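Local coordinates for ABC transporter periplasmic-binding protein YtfQ (Mycobacterium smegmatis, PDB 6HB0) that probably binds a sugar, likely L-arabinofuranose, as the solute-binding component of a mycobacterial ABC transporter, at residues 19-24 with 75-80; 209-214 with 237-242; 262-267 with 291-296. One frame throughout, in Å; residues are numbered along the deposited sequence.

Contact 1: residues 19-24 with 75-80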
loop_
_atom_site.group_PDB
_atom_site.type_symbol
_atom_site.label_atom_id
_atom_site.label_comp_id
_atom_site.label_asym_id
_atom_site.label_seq_id
_atom_site.Cartn_x
_atom_site.Cartn_y
_atom_site.Cartn_z
ATOM N N ALA A 19 22.550 -19.710 11.664
ATOM C CA ALA A 19 21.767 -18.648 11.036
ATOM C C ALA A 19 20.283 -18.962 11.339
ATOM O O ALA A 19 19.830 -20.082 11.236
ATOM C CB ALA A 19 22.006 -18.590 9.539
ATOM N N LEU A 20 19.538 -17.956 11.732
ATOM C CA LEU A 20 18.094 -18.075 11.863
ATOM C C LEU A 20 17.480 -18.586 10.528
ATOM O O LEU A 20 17.851 -18.116 9.495
ATOM C CB LEU A 20 17.589 -16.684 12.236
ATOM C CG LEU A 20 16.187 -16.416 12.751
ATOM C CD1 LEU A 20 15.180 -16.318 11.602
ATOM C CD2 LEU A 20 15.859 -17.516 13.734
ATOM N N THR A 21 16.576 -19.561 10.561
ATOM C CA THR A 21 15.882 -20.032 9.368
ATOM C C THR A 21 14.420 -19.538 9.370
ATOM O O THR A 21 13.651 -19.794 10.301
ATOM C CB THR A 21 15.942 -21.575 9.208
ATOM O OG1 THR A 21 17.303 -21.962 9.048
ATOM C CG2 THR A 21 15.264 -22.027 7.995
ATOM N N LEU A 22 14.056 -18.871 8.276
ATOM C CA LEU A 22 12.764 -18.247 8.104
ATOM C C LEU A 22 12.092 -18.872 6.928
ATOM O O LEU A 22 12.577 -18.785 5.818
ATOM C CB LEU A 22 12.925 -16.764 7.831
ATOM C CG LEU A 22 11.649 -15.970 7.476
ATOM C CD1 LEU A 22 10.668 -16.036 8.610
ATOM C CD2 LEU A 22 11.944 -14.486 7.206
ATOM N N GLY A 23 10.948 -19.504 7.171
ATOM C CA GLY A 23 10.118 -19.954 6.073
ATOM C C GLY A 23 9.142 -18.864 5.682
ATOM O O GLY A 23 8.436 -18.343 6.541
ATOM N N PHE A 24 9.109 -18.513 4.401
ATOM C CA PHE A 24 8.174 -17.502 3.934
ATOM C C PHE A 24 7.267 -18.034 2.830
ATOM O O PHE A 24 7.755 -18.368 1.752
ATOM C CB PHE A 24 8.911 -16.291 3.386
ATOM C CG PHE A 24 7.991 -15.151 3.080
ATOM C CD1 PHE A 24 7.581 -14.303 4.086
ATOM C CD2 PHE A 24 7.449 -14.988 1.824
ATOM C CE1 PHE A 24 6.709 -13.261 3.830
ATOM C CE2 PHE A 24 6.550 -13.961 1.566
ATOM C CZ PHE A 24 6.200 -13.089 2.566
ATOM N N GLY A 75 11.515 -27.932 10.326
ATOM C CA GLY A 75 12.002 -27.324 11.565
ATOM C C GLY A 75 12.527 -25.898 11.474
ATOM O O GLY A 75 13.493 -25.545 12.145
ATOM N N VAL A 76 11.888 -25.054 10.669
ATOM C CA VAL A 76 12.333 -23.664 10.580
ATOM C C VAL A 76 12.137 -23.001 11.949
ATOM O O VAL A 76 11.368 -23.476 12.783
ATOM C CB VAL A 76 11.598 -22.873 9.492
ATOM C CG1 VAL A 76 11.742 -23.524 8.124
ATOM C CG2 VAL A 76 10.147 -22.697 9.842
ATOM N N ASP A 77 12.839 -21.901 12.171
ATOM C CA ASP A 77 12.761 -21.168 13.420
ATOM C C ASP A 77 11.557 -20.234 13.488
ATOM O O ASP A 77 11.006 -20.013 14.549
ATOM C CB ASP A 77 14.036 -20.363 13.624
ATOM C CG ASP A 77 15.303 -21.271 13.691
ATOM O OD1 ASP A 77 15.325 -22.232 14.477
ATOM O OD2 ASP A 77 16.240 -21.036 12.933
ATOM N N VAL A 78 11.189 -19.682 12.340
ATOM C CA VAL A 78 10.117 -18.696 12.217
ATOM C C VAL A 78 9.400 -18.918 10.897
ATOM O O VAL A 78 10.004 -19.264 9.903
ATOM C CB VAL A 78 10.684 -17.250 12.213
ATOM C CG1 VAL A 78 9.568 -16.211 12.206
ATOM C CG2 VAL A 78 11.580 -17.033 13.424
ATOM N N ILE A 79 8.087 -18.744 10.893
ATOM C CA ILE A 79 7.309 -18.849 9.682
ATOM C C ILE A 79 6.625 -17.486 9.475
ATOM O O ILE A 79 6.065 -16.893 10.412
ATOM C CB ILE A 79 6.239 -19.948 9.783
ATOM C CG1 ILE A 79 6.891 -21.315 9.590
ATOM C CG2 ILE A 79 5.160 -19.776 8.706
ATOM C CD1 ILE A 79 5.980 -22.462 10.030
ATOM N N ALA A 80 6.706 -16.982 8.259
ATOM C CA ALA A 80 5.976 -15.809 7.901
ATOM C C ALA A 80 5.239 -16.120 6.625
ATOM O O ALA A 80 5.697 -16.904 5.803
ATOM C CB ALA A 80 6.910 -14.629 7.717
#
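The phenyl ring of F24 lies against A80. The A80 carbonyl oxygen approaches the ring obliquely, and A80 CB is 3.7 Å from F24 CD1. F24 and A80 point to the same face of the sheet, and chi1 of -172° sets F24 CG beside the carbonyl carbon. L52 and F54 of strand 51-56 also touch the F24 side chain. The other flat group is the D77 carboxylate. T21 N donates to D77 OD2 at 2.8 Å, in a nearly straight bond of 168°. It uses the anti lone pair of OD2, turned away from OD1. L20 slides past D77 in the opposite direction, with L20 CD2 only 3.4 Å from D77 CB.

The backbones form a parallel ladder in the all-parallel sheet of one lobe of this periplasmic binding protein. Strand 21-26 runs between strands 51-56 and 78-81, the 2-1-3 order of a Rossmann-like alpha/beta domain. Two donors grip the T21 carbonyl oxygen. D77 N meets T21 O at 2.9 Å, while V78 N meets T21 O at 3.2 Å. The ladder continues with G23 N to V78 O and then A80 N to G23 O, the latter at 2.8 Å.

L22, F24, V78 and A80 share one face. The L22 and V78 side chains cross obliquely, and L22 CD1 is 3.8 Å from V78 CG1. Helix 269-279 packs on this side, with M272 touching L22 and V278 and A279 touching V78. I79 points to the other face, where G23 offers only hydrogen. T21 and V76 cross at about a right angle, T21 CG2 lying 3.8 Å from V76 CG1. Helix 61-73 packs here, with F71 against both V76 and I79. T21 OG1 is hydrogen-bonded to N51 ND2.

Contact 2: residues 209-214 with 237-242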
loop_
_atom_site.group_PDB
_atom_site.type_symbol
_atom_site.label_atom_id
_atom_site.label_comp_id
_atom_site.label_asym_id
_atom_site.label_seq_id
_atom_site.Cartn_x
_atom_site.Cartn_y
_atom_site.Cartn_z
ATOM N N ASP A 209 -13.247 21.482 -8.016
ATOM C CA ASP A 209 -12.019 22.084 -7.504
ATOM C C ASP A 209 -10.886 21.060 -7.384
ATOM O O ASP A 209 -9.760 21.350 -7.731
ATOM C CB ASP A 209 -12.328 22.727 -6.180
ATOM C CG ASP A 209 -13.428 23.850 -6.343
ATOM O OD1 ASP A 209 -13.118 24.874 -6.994
ATOM O OD2 ASP A 209 -14.596 23.646 -5.923
ATOM N N VAL A 210 -11.213 19.853 -6.947
ATOM C CA VAL A 210 -10.217 18.846 -6.638
ATOM C C VAL A 210 -10.714 17.493 -7.075
ATOM O O VAL A 210 -11.891 17.201 -6.886
ATOM C CB VAL A 210 -9.990 18.750 -5.124
ATOM C CG1 VAL A 210 -8.940 17.667 -4.831
ATOM C CG2 VAL A 210 -9.537 20.083 -4.553
ATOM N N VAL A 211 -9.826 16.696 -7.668
ATOM C CA VAL A 211 -10.058 15.262 -7.798
ATOM C C VAL A 211 -9.197 14.460 -6.835
ATOM O O VAL A 211 -8.015 14.709 -6.681
ATOM C CB VAL A 211 -10.123 14.718 -9.256
ATOM C CG1 VAL A 211 -9.852 15.756 -10.302
ATOM C CG2 VAL A 211 -9.531 13.306 -9.443
ATOM N N PHE A 212 -9.829 13.557 -6.106
ATOM C CA PHE A 212 -9.134 12.585 -5.328
ATOM C C PHE A 212 -9.185 11.269 -6.106
ATOM O O PHE A 212 -10.247 10.706 -6.348
ATOM C CB PHE A 212 -9.753 12.414 -3.966
ATOM C CG PHE A 212 -9.224 11.224 -3.215
ATOM C CD1 PHE A 212 -7.863 11.010 -3.120
ATOM C CD2 PHE A 212 -10.073 10.311 -2.628
ATOM C CE1 PHE A 212 -7.352 9.919 -2.425
ATOM C CE2 PHE A 212 -9.569 9.233 -1.938
ATOM C CZ PHE A 212 -8.203 9.032 -1.843
ATOM N N ALA A 213 -8.024 10.837 -6.544
ATOM C CA ALA A 213 -7.865 9.597 -7.324
ATOM C C ALA A 213 -7.281 8.545 -6.400
ATOM O O ALA A 213 -6.198 8.724 -5.856
ATOM C CB ALA A 213 -6.930 9.839 -8.461
ATOM N N GLN A 214 -8.005 7.462 -6.204
ATOM C CA GLN A 214 -7.572 6.436 -5.281
ATOM C C GLN A 214 -6.391 5.608 -5.794
ATOM O O GLN A 214 -5.910 4.779 -5.045
ATOM C CB GLN A 214 -8.719 5.489 -4.940
ATOM C CG GLN A 214 -9.746 6.096 -4.074
ATOM C CD GLN A 214 -10.814 5.103 -3.707
ATOM O OE1 GLN A 214 -10.732 3.929 -4.079
ATOM N NE2 GLN A 214 -11.848 5.571 -2.983
ATOM N N ILE A 237 -8.017 22.485 -11.835
ATOM C CA ILE A 237 -8.536 21.388 -11.031
ATOM C C ILE A 237 -7.302 20.699 -10.468
ATOM O O ILE A 237 -6.434 20.228 -11.215
ATOM C CB ILE A 237 -9.346 20.384 -11.872
ATOM C CG1 ILE A 237 -10.595 21.068 -12.456
ATOM C CG2 ILE A 237 -9.754 19.206 -11.008
ATOM C CD1 ILE A 237 -11.474 20.204 -13.358
ATOM N N LYS A 238 -7.225 20.665 -9.157
ATOM C CA LYS A 238 -6.132 20.050 -8.449
ATOM C C LYS A 238 -6.392 18.540 -8.335
ATOM O O LYS A 238 -7.537 18.084 -8.327
ATOM C CB LYS A 238 -6.017 20.689 -7.091
ATOM C CG LYS A 238 -5.595 22.153 -7.184
ATOM C CD LYS A 238 -5.084 22.685 -5.849
ATOM C CE LYS A 238 -4.573 24.127 -5.929
ATOM N NZ LYS A 238 -4.362 24.662 -7.305
ATOM N N ILE A 239 -5.312 17.769 -8.272
ATOM C CA ILE A 239 -5.402 16.320 -8.218
ATOM C C ILE A 239 -4.563 15.834 -7.046
ATOM O O ILE A 239 -3.350 16.184 -6.914
ATOM C CB ILE A 239 -4.877 15.701 -9.497
ATOM C CG1 ILE A 239 -5.746 16.107 -10.673
ATOM C CG2 ILE A 239 -4.867 14.183 -9.368
ATOM C CD1 ILE A 239 -5.231 15.653 -11.997
ATOM N N VAL A 240 -5.209 15.113 -6.150
ATOM C CA VAL A 240 -4.504 14.447 -5.050
ATOM C C VAL A 240 -4.702 12.942 -5.285
ATOM O O VAL A 240 -5.838 12.505 -5.570
ATOM C CB VAL A 240 -4.949 14.913 -3.670
ATOM C CG1 VAL A 240 -6.458 14.831 -3.479
ATOM C CG2 VAL A 240 -4.263 14.132 -2.559
ATOM N N ALA A 241 -3.611 12.166 -5.249
ATOM C CA ALA A 241 -3.669 10.722 -5.594
ATOM C C ALA A 241 -2.939 9.858 -4.625
ATOM O O ALA A 241 -2.095 10.318 -3.884
ATOM C CB ALA A 241 -3.182 10.489 -6.992
ATOM N N VAL A 242 -3.275 8.578 -4.614
ATOM C CA VAL A 242 -2.514 7.581 -3.903
ATOM C C VAL A 242 -1.597 6.845 -4.865
ATOM O O VAL A 242 -1.974 6.579 -5.988
ATOM C CB VAL A 242 -3.465 6.602 -3.220
ATOM C CG1 VAL A 242 -2.687 5.591 -2.397
ATOM C CG2 VAL A 242 -4.477 7.359 -2.349
#
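Strand 210-213, helix 216-228 and strand 238-242 form a beta-alpha-beta unit, and this contact pairs its two parallel strands. It belongs to the mixed sheet of the second lobe. Five backbone bonds alternate along the ladder. K238 N donates to D209 O, and V211 N to K238 O. V240 N then meets V211 O at 2.9 Å, close to straight at 169°. A213 N follows on V240 O, and V242 N closes the row on A213 O with a longer bond of 3.2 Å.

F212 presents its edge to the second strand. V240 O lies near the ring plane, 3.5 Å from F212 CD1. V242 CG2 sits farther round the same rim, 3.9 Å from F212 CE1. V240 CG1 occupies the position between its own backbone N and carbonyl carbon (chi1 53°). It fits between V210 and F212, 4.0 Å from V210 CG1 and slightly more from F212 CD1.

On the opposite face V211 meets I237, and V211 CG1 is 3.5 Å from I237 CG2. V211 CG1 nearly eclipses the backbone N (chi1 3°), so the exact placing of this methyl is doubtful. V211 CG1 also reaches I239 CG1, and the A213 and A241 CB atoms meet at 4.1 Å. At the C-terminal end, V242 CB packs 3.6 Å from Q214 O.

Strand 148-154 flanks strand 210-213 on its other side and adds backbone bonds through V210 and F212. D209 OD2 accepts from N149 N, while Q214 OE1 accepts from G155 N and Q214 NE2 donates to Q152 OE1. A133 and V137 of helix 126-140 pack on V240, A133 also touching F212. From helix 160-173, F169 stacks its ring with F212 and R165 touches V242.

Contact 3: residues 262-267 with 291-296. With ZN (zinc ion), chain F; ZN (zinc ion), chain G.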
loop_
_atom_site.group_PDB
_atom_site.type_symbol
_atom_site.label_atom_id
_atom_site.label_comp_id
_atom_site.label_asym_id
_atom_site.label_seq_id
_atom_site.Cartn_x
_atom_site.Cartn_y
_atom_site.Cartn_z
ATOM N N GLU A 262 1.314 7.657 -0.078
ATOM C CA GLU A 262 1.401 6.195 -0.151
ATOM C C GLU A 262 1.719 5.680 1.194
ATOM O O GLU A 262 2.512 6.291 1.900
ATOM C CB GLU A 262 2.473 5.748 -1.129
ATOM C CG GLU A 262 2.516 4.233 -1.280
ATOM C CD GLU A 262 3.576 3.720 -2.228
ATOM O OE1 GLU A 262 3.689 4.301 -3.316
ATOM O OE2 GLU A 262 4.264 2.696 -1.909
ATOM N N CYS A 263 1.084 4.576 1.585
ATOM C CA CYS A 263 1.479 3.802 2.730
ATOM C C CYS A 263 2.233 2.609 2.128
ATOM O O CYS A 263 1.672 1.842 1.340
ATOM C CB CYS A 263 0.292 3.300 3.531
ATOM S SG CYS A 263 0.765 2.417 5.037
ATOM N N ASN A 264 3.486 2.448 2.488
ATOM C CA ASN A 264 4.291 1.372 1.923
ATOM C C ASN A 264 3.840 -0.032 2.369
ATOM O O ASN A 264 3.300 -0.245 3.433
ATOM C CB ASN A 264 5.760 1.481 2.339
ATOM C CG ASN A 264 6.499 2.623 1.721
ATOM O OD1 ASN A 264 7.507 3.026 2.275
ATOM N ND2 ASN A 264 6.071 3.110 0.584
ATOM N N PRO A 265 4.108 -1.017 1.512
ATOM C CA PRO A 265 4.118 -2.371 2.047
ATOM C C PRO A 265 5.320 -2.589 2.955
ATOM O O PRO A 265 6.205 -1.708 3.138
ATOM C CB PRO A 265 4.249 -3.233 0.799
ATOM C CG PRO A 265 5.075 -2.399 -0.102
ATOM C CD PRO A 265 4.649 -0.956 0.160
ATOM N N LEU A 266 5.344 -3.758 3.550
ATOM C CA LEU A 266 6.508 -4.243 4.270
ATOM C C LEU A 266 7.739 -4.012 3.395
ATOM O O LEU A 266 7.695 -4.261 2.196
ATOM C CB LEU A 266 6.300 -5.747 4.440
ATOM C CG LEU A 266 7.441 -6.583 4.937
ATOM C CD1 LEU A 266 6.772 -7.787 5.554
ATOM C CD2 LEU A 266 8.364 -7.047 3.843
ATOM N N LEU A 267 8.844 -3.585 3.982
ATOM C CA LEU A 267 10.061 -3.302 3.180
ATOM C C LEU A 267 11.056 -4.490 3.164
ATOM O O LEU A 267 11.766 -4.719 2.164
ATOM C CB LEU A 267 10.776 -2.080 3.744
ATOM C CG LEU A 267 10.030 -0.757 3.604
ATOM C CD1 LEU A 267 10.984 0.372 3.978
ATOM C CD2 LEU A 267 9.474 -0.578 2.193
ATOM N N PRO A 291 6.403 2.171 6.751
ATOM C CA PRO A 291 6.631 3.566 6.448
ATOM C C PRO A 291 5.700 4.186 5.408
ATOM O O PRO A 291 5.073 3.487 4.613
ATOM C CB PRO A 291 8.087 3.582 5.908
ATOM C CG PRO A 291 8.531 2.193 5.843
ATOM C CD PRO A 291 7.416 1.280 6.160
ATOM N N ASP A 292 5.680 5.513 5.389
ATOM C CA ASP A 292 4.895 6.296 4.483
ATOM C C ASP A 292 5.716 7.147 3.561
ATOM O O ASP A 292 6.870 7.470 3.851
ATOM C CB ASP A 292 3.982 7.208 5.319
ATOM C CG ASP A 292 2.928 6.441 6.097
ATOM O OD1 ASP A 292 2.520 5.345 5.633
ATOM O OD2 ASP A 292 2.474 6.954 7.146
ATOM N N GLU A 293 5.104 7.542 2.447
ATOM C CA GLU A 293 5.643 8.514 1.520
ATOM C C GLU A 293 4.585 9.560 1.247
ATOM O O GLU A 293 3.357 9.274 1.295
ATOM C CB GLU A 293 6.045 7.883 0.194
ATOM C CG GLU A 293 7.117 6.812 0.342
ATOM C CD GLU A 293 7.521 6.129 -0.965
ATOM O OE1 GLU A 293 7.768 6.827 -1.956
ATOM O OE2 GLU A 293 7.688 4.896 -0.963
ATOM N N ALA A 294 5.025 10.778 0.944
ATOM C CA ALA A 294 4.117 11.861 0.516
ATOM C C ALA A 294 4.955 12.850 -0.279
ATOM O O ALA A 294 6.075 13.109 0.092
ATOM C CB ALA A 294 3.511 12.552 1.682
ATOM N N PHE A 295 4.423 13.380 -1.366
ATOM C CA PHE A 295 5.140 14.366 -2.143
ATOM C C PHE A 295 4.208 15.442 -2.629
ATOM O O PHE A 295 3.114 15.155 -3.123
ATOM C CB PHE A 295 5.731 13.693 -3.373
ATOM C CG PHE A 295 6.712 12.626 -3.041
ATOM C CD1 PHE A 295 8.025 12.963 -2.747
ATOM C CD2 PHE A 295 6.323 11.282 -2.967
ATOM C CE1 PHE A 295 8.945 11.989 -2.422
ATOM C CE2 PHE A 295 7.243 10.306 -2.642
ATOM C CZ PHE A 295 8.564 10.661 -2.377
ATOM N N ASP A 296 4.629 16.680 -2.479
ATOM C CA ASP A 296 4.100 17.765 -3.291
ATOM C C ASP A 296 4.997 17.932 -4.513
ATOM O O ASP A 296 5.920 17.128 -4.715
ATOM C CB ASP A 296 3.944 19.053 -2.454
ATOM C CG ASP A 296 5.259 19.544 -1.848
ATOM O OD1 ASP A 296 6.369 19.085 -2.227
ATOM O OD2 ASP A 296 5.128 20.437 -0.987
HETATM ZN ZN ZN F . 1.232 4.148 6.416
HETATM ZN ZN ZN G . 6.536 20.866 0.441
HETATM O O HOH W 1 2.062 3.402 8.103
HETATM O O HOH W 2 6.712 22.670 -1.215
#
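E262 and E293 pair through two backbone hydrogen bonds, both 2.9 Å between N and O, in a short antiparallel ladder. C263 and D292 form the adjoining non-hydrogen-bonded pair. Two of the three chain crossings between the lobes run through these segments, as in the hinge of a type I periplasmic binding protein.

The tight part centres on buried N264. N264 N donates to P291 O at 2.8 Å. N264 ND2 reaches across to E293 OE2 at 2.9 Å, on the anti side, somewhat out of the carboxylate plane. It also donates to E262 OE2, from above the E262 carboxylate plane. It thus sits beside two like-charged oxygens 4.2 Å apart, E262 OE2 and E293 OE2, and may ease their repulsion. E262 OE1 accepts from A244 N.

A zinc ion is also tightly held. Buried C263 SG, anti to the backbone N (chi1 -176°), binds it at 2.3 Å. D292 OD1 binds it at 1.9 Å, with exposed D292 on the outer side. E128 and a water also bind.

The loose part is at exposed L267. It meets P291 tip to tip, L267 CD1 to P291 CG at 3.6 Å.

Overall arrangement
Contacts 1 and 2 are parallel strand pairs in the sheets of the two lobes. They lie on opposite sides of the chain's centre, with centres about 43 Å apart and nearest atoms about 21 Å apart. Contact 3 lies between, near the chain's centre. Its centre is about 27 Å from that of contact 1 and about 18 Å from that of contact 2. Contacts 2 and 3 share one sheet, because strands 238-242 and 259-263 are neighbours in it; their nearest atoms are about 5 Å apart. In this family the sugar usually binds in the cleft between lobes. No sugar is modelled. A zinc ion bound by C263, D292 and E128 lies at contact 3.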